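Local coordinates for protein 6-phosphogluconolactonase (Trypanosoma cruzi, PDB 6VYE) that probably hydrolyses 6-phosphogluconolactone to 6-phosphogluconate, the second step of the oxidative pentose phosphate pathway, at residues Arg75-Phe81 against Ile107-Val113. Residues are numbered along the deposited sequence; the frame is centred on the assembly and turned at random.
Sequences RALRFFF and IPEDLVV
Arg75 meets Asp110 end-on: NH1 reaches OD1 at 3.0 Å and NH2 reaches OD2 at 2.9 Å. Both bonds are nearly straight, both use the syn lone pairs, and the guanidinium and carboxylate are coplanar. A bend at chi3 (44°) turns the arginine tip back to the acid. Arg78 sends NH1 toward the same residue, making a long salt bridge to OD2 (3.9 Å) while lying 2.8 Å from the backbone O of Asp110. Leu111 packs against both arginines: CD1 on CB of Arg75, CD2 over one face of the Arg78 guanidinium, offset toward its rim, so a branched apolar side chain suits both.

Farther along, the backbones join in a single bridge. Phe79 N donates to Leu111 O and Val113 N to Phe79 O, each at 2.8 Å. The rings of Phe79 and Phe80 leave the strand on opposite faces. Phe79 CE2 touches Ile107 CG2 obliquely at 4.0 Å, both apolar groups suiting a buried site beside Leu71. The flat Phe80 ring receives branched Val113 over its face, CB making a CH-pi contact 4.2 Å from the centroid. Val113 O lies at the edge of the Phe81 ring and accepts a hydrogen bond from Tyr138 of helix 128-146. Apolar packing around paired backbone bonds thus ties the loop to strand 77-85, while at one end Asp110 probably offsets part of the arginines' positive charge.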
loop_
_atom_site.group_PDB
_atom_site.type_symbol
_atom_site.label_atom_id
_atom_site.label_comp_id
_atom_site.label_asym_id
_atom_site.label_seq_id
_atom_site.Cartn_x
_atom_site.Cartn_y
_atom_site.Cartn_z
ATOM N N ARG A 75 -1.641 -1.660 21.325
ATOM C CA ARG A 75 -1.925 -2.639 20.243
ATOM C C ARG A 75 -2.904 -2.026 19.225
ATOM O O ARG A 75 -3.918 -2.690 18.903
ATOM C CB ARG A 75 -2.495 -3.915 20.882
ATOM C CG ARG A 75 -1.562 -4.559 21.902
ATOM C CD ARG A 75 -2.141 -5.716 22.689
ATOM N NE ARG A 75 -2.884 -6.629 21.824
ATOM C CZ ARG A 75 -2.354 -7.590 21.084
ATOM N NH1 ARG A 75 -1.062 -7.827 21.106
ATOM N NH2 ARG A 75 -3.130 -8.359 20.344
ATOM N N ALA A 76 -2.667 -0.802 18.757
ATOM C CA ALA A 76 -3.605 -0.069 17.881
ATOM C C ALA A 76 -3.636 -0.613 16.444
ATOM O O ALA A 76 -4.708 -0.463 15.806
ATOM C CB ALA A 76 -3.278 1.386 17.896
ATOM N N LEU A 77 -2.580 -1.278 15.972
ATOM C CA LEU A 77 -2.413 -1.646 14.539
ATOM C C LEU A 77 -1.918 -3.087 14.401
ATOM O O LEU A 77 -1.024 -3.532 15.162
ATOM C CB LEU A 77 -1.434 -0.691 13.827
ATOM C CG LEU A 77 -1.963 0.714 13.503
ATOM C CD1 LEU A 77 -0.909 1.571 12.814
ATOM C CD2 LEU A 77 -3.226 0.699 12.671
ATOM N N ARG A 78 -2.431 -3.744 13.369
ATOM C CA ARG A 78 -1.942 -5.041 12.867
ATOM C C ARG A 78 -1.378 -4.760 11.475
ATOM O O ARG A 78 -2.103 -4.259 10.590
ATOM C CB ARG A 78 -3.065 -6.079 12.910
ATOM C CG ARG A 78 -2.563 -7.501 12.797
ATOM C CD ARG A 78 -3.738 -8.457 12.545
ATOM N NE ARG A 78 -4.629 -8.546 13.711
ATOM C CZ ARG A 78 -4.374 -9.240 14.824
ATOM N NH1 ARG A 78 -3.243 -9.909 14.987
ATOM N NH2 ARG A 78 -5.239 -9.236 15.809
ATOM N N PHE A 79 -0.074 -4.970 11.365
ATOM C CA PHE A 79 0.756 -4.560 10.222
ATOM C C PHE A 79 0.811 -5.712 9.216
ATOM O O PHE A 79 1.376 -6.782 9.529
ATOM C CB PHE A 79 2.144 -4.140 10.717
ATOM C CG PHE A 79 2.157 -2.906 11.594
ATOM C CD1 PHE A 79 2.201 -1.649 11.020
ATOM C CD2 PHE A 79 2.179 -3.016 12.980
ATOM C CE1 PHE A 79 2.204 -0.509 11.807
ATOM C CE2 PHE A 79 2.188 -1.877 13.777
ATOM C CZ PHE A 79 2.267 -0.631 13.181
ATOM N N PHE A 80 0.286 -5.450 8.032
ATOM C CA PHE A 80 0.356 -6.306 6.820
ATOM C C PHE A 80 1.169 -5.558 5.766
ATOM O O PHE A 80 1.508 -4.416 5.986
ATOM C CB PHE A 80 -1.052 -6.568 6.299
ATOM C CG PHE A 80 -1.944 -7.360 7.223
ATOM C CD1 PHE A 80 -2.603 -6.752 8.284
ATOM C CD2 PHE A 80 -2.163 -8.713 7.011
ATOM C CE1 PHE A 80 -3.435 -7.476 9.132
ATOM C CE2 PHE A 80 -2.970 -9.445 7.877
ATOM C CZ PHE A 80 -3.595 -8.826 8.946
ATOM N N PHE A 81 1.451 -6.195 4.645
ATOM C CA PHE A 81 2.219 -5.588 3.533
ATOM C C PHE A 81 1.337 -5.550 2.299
ATOM O O PHE A 81 0.695 -6.571 2.005
ATOM C CB PHE A 81 3.530 -6.341 3.335
ATOM C CG PHE A 81 4.453 -6.141 4.501
ATOM C CD1 PHE A 81 5.379 -5.109 4.495
ATOM C CD2 PHE A 81 4.291 -6.902 5.648
ATOM C CE1 PHE A 81 6.197 -4.903 5.593
ATOM C CE2 PHE A 81 5.079 -6.656 6.766
ATOM C CZ PHE A 81 6.046 -5.670 6.721
ATOM N N ILE A 107 7.185 -4.138 17.928
ATOM C CA ILE A 107 5.711 -4.400 17.899
ATOM C C ILE A 107 5.455 -5.843 18.319
ATOM O O ILE A 107 6.162 -6.744 17.903
ATOM C CB ILE A 107 5.136 -4.092 16.496
ATOM C CG1 ILE A 107 5.380 -2.634 16.136
ATOM C CG2 ILE A 107 3.657 -4.470 16.374
ATOM C CD1 ILE A 107 4.845 -1.633 17.147
ATOM N N PRO A 108 4.439 -6.124 19.160
ATOM C CA PRO A 108 4.088 -7.509 19.496
ATOM C C PRO A 108 3.930 -8.387 18.243
ATOM O O PRO A 108 3.470 -7.886 17.200
ATOM C CB PRO A 108 2.768 -7.371 20.250
ATOM C CG PRO A 108 2.836 -5.975 20.857
ATOM C CD PRO A 108 3.599 -5.133 19.857
ATOM N N GLU A 109 4.399 -9.630 18.329
ATOM C CA GLU A 109 4.639 -10.517 17.158
ATOM C C GLU A 109 3.309 -10.834 16.470
ATOM O O GLU A 109 3.279 -10.882 15.216
ATOM C CB GLU A 109 5.393 -11.794 17.540
ATOM C CG GLU A 109 4.613 -12.743 18.433
ATOM C CD GLU A 109 5.308 -14.080 18.638
ATOM O OE1 GLU A 109 4.701 -15.115 18.323
ATOM O OE2 GLU A 109 6.486 -14.070 19.052
ATOM N N ASP A 110 2.236 -10.997 17.233
ATOM C CA ASP A 110 0.900 -11.299 16.665
ATOM C C ASP A 110 0.426 -10.117 15.811
ATOM O O ASP A 110 -0.466 -10.337 14.991
ATOM C CB ASP A 110 -0.109 -11.698 17.746
ATOM C CG ASP A 110 -0.613 -10.552 18.614
ATOM O OD1 ASP A 110 0.209 -9.886 19.283
ATOM O OD2 ASP A 110 -1.830 -10.327 18.609
ATOM N N LEU A 111 1.019 -8.924 15.966
ATOM C CA LEU A 111 0.582 -7.682 15.266
ATOM C C LEU A 111 1.465 -7.427 14.035
ATOM O O LEU A 111 1.296 -6.403 13.374
ATOM C CB LEU A 111 0.621 -6.511 16.251
ATOM C CG LEU A 111 -0.405 -6.506 17.386
ATOM C CD1 LEU A 111 -0.399 -5.148 18.101
ATOM C CD2 LEU A 111 -1.803 -6.843 16.917
ATOM N N VAL A 112 2.332 -8.378 13.687
ATOM C CA VAL A 112 3.262 -8.231 12.543
ATOM C C VAL A 112 3.019 -9.407 11.624
ATOM O O VAL A 112 3.251 -10.521 12.062
ATOM C CB VAL A 112 4.723 -8.149 13.026
ATOM C CG1 VAL A 112 5.680 -8.034 11.854
ATOM C CG2 VAL A 112 4.897 -7.008 13.995
ATOM N N VAL A 113 2.577 -9.154 10.403
ATOM C CA VAL A 113 2.118 -10.236 9.493
ATOM C C VAL A 113 2.861 -10.113 8.171
ATOM O O VAL A 113 2.327 -9.578 7.212
ATOM C CB VAL A 113 0.581 -10.175 9.353
ATOM C CG1 VAL A 113 0.027 -11.452 8.761
ATOM C CG2 VAL A 113 -0.073 -9.873 10.704
#